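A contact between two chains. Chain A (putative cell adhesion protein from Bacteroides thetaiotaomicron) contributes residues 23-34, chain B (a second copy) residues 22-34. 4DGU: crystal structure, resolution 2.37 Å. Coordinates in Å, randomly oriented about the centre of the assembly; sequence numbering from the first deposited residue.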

# COMPACT_ATOMS: atom_id res chain seq x y z
N SER A 23 -5.91 18.25 7.00
CA SER A 23 -6.18 16.91 6.51
C SER A 23 -6.41 16.11 7.79
O SER A 23 -6.52 16.69 8.88
CB SER A 23 -5.04 16.40 5.65
OG SER A 23 -5.33 15.13 5.09
N ASP A 24 -6.50 14.79 7.66
CA ASP A 24 -6.63 13.87 8.78
C ASP A 24 -5.44 14.07 9.77
O ASP A 24 -4.33 14.33 9.31
CB ASP A 24 -6.67 12.41 8.25
CG ASP A 24 -6.76 11.36 9.33
OD1 ASP A 24 -7.89 11.06 9.77
OD2 ASP A 24 -5.71 10.97 9.87
N PRO A 25 -5.64 13.89 11.10
CA PRO A 25 -4.52 14.06 12.06
C PRO A 25 -3.30 13.18 11.80
O PRO A 25 -2.20 13.54 12.22
CB PRO A 25 -5.15 13.65 13.40
CG PRO A 25 -6.58 13.86 13.24
CD PRO A 25 -6.91 13.61 11.81
N LEU A 26 -3.46 12.03 11.13
CA LEU A 26 -2.33 11.15 10.89
C LEU A 26 -1.70 11.38 9.52
O LEU A 26 -0.68 10.76 9.23
CB LEU A 26 -2.72 9.66 11.05
CG LEU A 26 -2.50 9.09 12.48
CD1 LEU A 26 -3.52 9.61 13.44
CD2 LEU A 26 -2.56 7.56 12.50
N THR A 27 -2.25 12.28 8.70
CA THR A 27 -1.65 12.41 7.36
C THR A 27 -0.72 13.64 7.17
O THR A 27 -1.02 14.76 7.55
CB THR A 27 -2.70 12.33 6.23
OG1 THR A 27 -3.18 13.62 5.92
CG2 THR A 27 -3.85 11.43 6.56
N ARG A 28 0.41 13.36 6.55
CA ARG A 28 1.39 14.33 6.13
C ARG A 28 0.83 15.08 4.90
O ARG A 28 0.32 14.46 3.98
CB ARG A 28 2.70 13.60 5.79
CG ARG A 28 3.77 14.43 5.07
CD ARG A 28 4.44 15.43 5.98
NE ARG A 28 5.44 14.78 6.82
CZ ARG A 28 5.56 14.97 8.13
NH1 ARG A 28 4.72 15.77 8.77
NH2 ARG A 28 6.50 14.34 8.81
N THR A 29 0.87 16.41 4.95
CA THR A 29 0.54 17.32 3.85
C THR A 29 1.80 18.09 3.59
O THR A 29 2.66 18.17 4.49
CB THR A 29 -0.65 18.26 4.16
OG1 THR A 29 -0.32 19.12 5.25
CG2 THR A 29 -1.92 17.53 4.44
N SER A 30 1.93 18.68 2.39
CA SER A 30 3.10 19.49 2.05
C SER A 30 3.19 20.74 2.96
O SER A 30 4.26 21.33 3.09
CB SER A 30 3.07 19.91 0.58
OG SER A 30 2.06 20.88 0.35
N ASN A 31 2.04 21.14 3.56
CA ASN A 31 1.92 22.27 4.49
C ASN A 31 2.81 22.05 5.71
O ASN A 31 3.34 23.02 6.24
CB ASN A 31 0.45 22.45 4.94
CG ASN A 31 -0.52 22.80 3.85
OD1 ASN A 31 -0.98 21.95 3.07
ND2 ASN A 31 -0.91 24.05 3.78
N ASP A 32 2.97 20.78 6.16
CA ASP A 32 3.78 20.41 7.31
C ASP A 32 5.23 20.81 7.12
O ASP A 32 5.87 21.28 8.08
CB ASP A 32 3.70 18.88 7.55
CG ASP A 32 2.34 18.36 7.96
OD1 ASP A 32 1.54 19.14 8.49
OD2 ASP A 32 2.12 17.14 7.83
N LEU A 33 5.76 20.56 5.90
CA LEU A 33 7.15 20.79 5.51
C LEU A 33 7.32 22.20 5.07
O LEU A 33 8.36 22.81 5.36
CB LEU A 33 7.55 19.84 4.36
CG LEU A 33 7.32 18.33 4.59
CD1 LEU A 33 7.45 17.55 3.30
CD2 LEU A 33 8.18 17.76 5.74
N PHE A 34 6.33 22.70 4.29
CA PHE A 34 6.29 24.02 3.70
C PHE A 34 5.03 24.78 4.14
O PHE A 34 4.04 24.83 3.39
CB PHE A 34 6.35 23.90 2.18
CG PHE A 34 7.58 23.18 1.70
CD1 PHE A 34 8.83 23.80 1.73
CD2 PHE A 34 7.50 21.88 1.18
CE1 PHE A 34 9.96 23.14 1.26
CE2 PHE A 34 8.64 21.22 0.71
CZ PHE A 34 9.86 21.85 0.75
N LEU B 22 14.24 13.92 14.10
CA LEU B 22 13.78 14.24 12.75
C LEU B 22 12.96 13.13 12.14
O LEU B 22 13.38 11.98 12.06
CB LEU B 22 14.90 14.64 11.81
CG LEU B 22 15.73 15.84 12.25
CD1 LEU B 22 16.91 16.01 11.35
CD2 LEU B 22 14.89 17.14 12.33
N SER B 23 11.73 13.53 11.80
CA SER B 23 10.63 12.73 11.26
C SER B 23 10.80 12.38 9.77
O SER B 23 11.54 13.04 9.03
CB SER B 23 9.32 13.50 11.47
OG SER B 23 9.08 13.72 12.86
N ASP B 24 10.10 11.30 9.35
CA ASP B 24 9.98 10.82 7.97
C ASP B 24 9.35 11.97 7.14
O ASP B 24 8.30 12.49 7.53
CB ASP B 24 9.08 9.56 7.99
CG ASP B 24 9.07 8.64 6.77
OD1 ASP B 24 9.27 9.15 5.62
OD2 ASP B 24 8.77 7.42 6.95
N PRO B 25 9.97 12.46 6.05
CA PRO B 25 9.35 13.59 5.31
C PRO B 25 7.95 13.29 4.79
O PRO B 25 7.16 14.21 4.66
CB PRO B 25 10.31 13.81 4.14
CG PRO B 25 11.61 13.25 4.59
CD PRO B 25 11.24 12.04 5.41
N LEU B 26 7.66 12.03 4.48
CA LEU B 26 6.37 11.65 3.92
C LEU B 26 5.37 11.05 4.91
O LEU B 26 4.22 10.84 4.53
CB LEU B 26 6.59 10.65 2.77
CG LEU B 26 7.48 11.13 1.62
CD1 LEU B 26 7.65 10.04 0.60
CD2 LEU B 26 6.98 12.43 0.99
N THR B 27 5.78 10.74 6.15
CA THR B 27 4.83 10.13 7.10
C THR B 27 4.87 10.89 8.42
O THR B 27 5.96 11.23 8.91
CB THR B 27 5.13 8.61 7.30
OG1 THR B 27 5.30 7.99 6.04
CG2 THR B 27 4.01 7.85 8.04
N ARG B 28 3.70 11.15 9.00
CA ARG B 28 3.62 11.81 10.29
C ARG B 28 4.02 10.81 11.42
O ARG B 28 3.57 9.65 11.45
CB ARG B 28 2.22 12.38 10.49
CG ARG B 28 2.13 13.83 10.12
CD ARG B 28 0.86 14.40 10.69
NE ARG B 28 0.59 15.76 10.21
CZ ARG B 28 -0.53 16.44 10.46
NH1 ARG B 28 -1.51 15.89 11.16
NH2 ARG B 28 -0.68 17.67 9.98
N THR B 29 4.96 11.25 12.26
CA THR B 29 5.43 10.50 13.43
C THR B 29 4.58 10.89 14.61
O THR B 29 3.86 11.90 14.55
CB THR B 29 6.94 10.76 13.69
OG1 THR B 29 7.12 12.11 14.05
CG2 THR B 29 7.81 10.44 12.52
N SER B 30 4.64 10.12 15.72
CA SER B 30 3.87 10.55 16.91
C SER B 30 4.44 11.88 17.48
O SER B 30 3.73 12.59 18.16
CB SER B 30 3.82 9.44 17.96
OG SER B 30 5.07 9.21 18.60
N ASN B 31 5.68 12.26 17.14
CA ASN B 31 6.31 13.53 17.54
C ASN B 31 5.67 14.70 16.77
O ASN B 31 5.51 15.81 17.31
CB ASN B 31 7.82 13.46 17.30
CG ASN B 31 8.53 12.55 18.28
OD1 ASN B 31 8.59 11.33 18.09
ND2 ASN B 31 9.04 13.11 19.37
N ASP B 32 5.24 14.45 15.51
CA ASP B 32 4.53 15.41 14.69
C ASP B 32 3.14 15.67 15.29
O ASP B 32 2.68 16.83 15.36
CB ASP B 32 4.43 14.92 13.24
CG ASP B 32 5.75 14.86 12.51
OD1 ASP B 32 6.64 15.67 12.83
OD2 ASP B 32 5.88 14.04 11.59
N LEU B 33 2.49 14.62 15.77
CA LEU B 33 1.20 14.70 16.42
C LEU B 33 1.32 15.26 17.83
O LEU B 33 0.50 16.08 18.21
CB LEU B 33 0.55 13.31 16.48
CG LEU B 33 -0.36 12.97 15.33
CD1 LEU B 33 0.41 12.39 14.17
CD2 LEU B 33 -1.44 12.01 15.80
N PHE B 34 2.31 14.80 18.60
CA PHE B 34 2.52 15.21 20.00
C PHE B 34 3.97 15.61 20.22
O PHE B 34 4.79 14.77 20.63
CB PHE B 34 2.11 14.11 21.00
CG PHE B 34 0.74 13.52 20.76
CD1 PHE B 34 -0.41 14.18 21.19
CD2 PHE B 34 0.60 12.28 20.13
CE1 PHE B 34 -1.67 13.61 21.00
CE2 PHE B 34 -0.67 11.73 19.90
CZ PHE B 34 -1.80 12.40 20.35
O HOH W 1 1.40 10.51 7.27

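The two copies meet around a pair of arginines: the stretches run antiparallel, with Pro25(A) nearest Leu33(B) and Leu33(A) nearest Pro25(B) along the backbones, and the CA atoms of Arg28(A) and Arg28(B) 5.4 Å apart at the centre. Related contacts therefore recur on both sides, although the two arginines adopt different conformations. Together the stretches bury 535 Å².

At the start of chain A, Ser23(A) makes no contact with chain B; Ser23(A) OG accepts a hydrogen bond from Thr27(A) OG1 at 2.8 Å, tying together the ends of a short loop. Within that loop, residues Asp24(A) to Thr27(A) form a type I turn, closed by a bond from Thr27(A) N to Asp24(A) O (3.0 Å), while Asp24(A) OD2 accepts from Leu26(A) N at 2.8 Å. The turn leaves the carbonyl of Pro25(A) free to face the partner, and Arg28(B) NH1 donates to Pro25(A) O at 2.7 Å. Pro25(A) O also lies 3.5 Å from Leu33(B) CD1, so the polar bond sits beside an apolar side chain.

Leu26(A) adds an apolar contact. Although its CA-to-CB bond points away from chain B, Leu26(A) CD1 comes within 4.0 Å of Leu33(B) CD2. Its carbonyl accepts from a water, with Leu26(A) O 2.9 Å from the water oxygen; that water in turn accepts from Arg28(A) N, at 3.1 Å from its oxygen, and from Arg28(B) N, at 2.9 Å, bridging the two backbones near the centre. Thr27(A) O lies over one face of the Arg28(B) guanidinium, 3.3 Å from Arg28(B) NE, but the angle is too poor for a hydrogen bond.

Arg28(A) has the largest area covered by the other stretch. Its CA-to-CB bond points sideways, yet p angles at chi2 and chi3 fold the chain so that its end comes nearer to chain B. There the guanidinium reads two backbone carbonyls: Arg28(A) NE donates to Pro25(B) O at 2.8 Å, and Arg28(A) NH2 donates to Asp24(B) O at 2.9 Å in a nearly linear bond of 177°. Arg28(A) NH2 also forms a salt bridge with Asp32(B) OD2 at 2.9 Å. All three acceptors lie at the edge of the guanidinium, near its plane, as suits its N-H groups. Arg28(A) NH1 turns instead to its own chain, in a salt bridge with Asp32(A) OD2 at 3.1 Å. A bond from Thr29(A) N to Asp32(A) OD2 (3.2 Å) helps hold the acid in place.

Asp32(A), pointing toward chain B, thus serves both arginines. Asp32(A) OD1 pairs with Arg28(B) NH2 at 3.1 Å in a salt bridge, and Asp32(A) OD2 accepts from Arg28(B) NE at 3.1 Å. The shared carboxylate helps offset the approach of like charges, with Arg28(A) NH1 only 4.4 Å from Arg28(B) NE.

Leu33(A) completes the contact, Leu33(A) CD1 lying 3.6 Å from Pro25(B) O. Phe34(A) lies beyond reach of chain B.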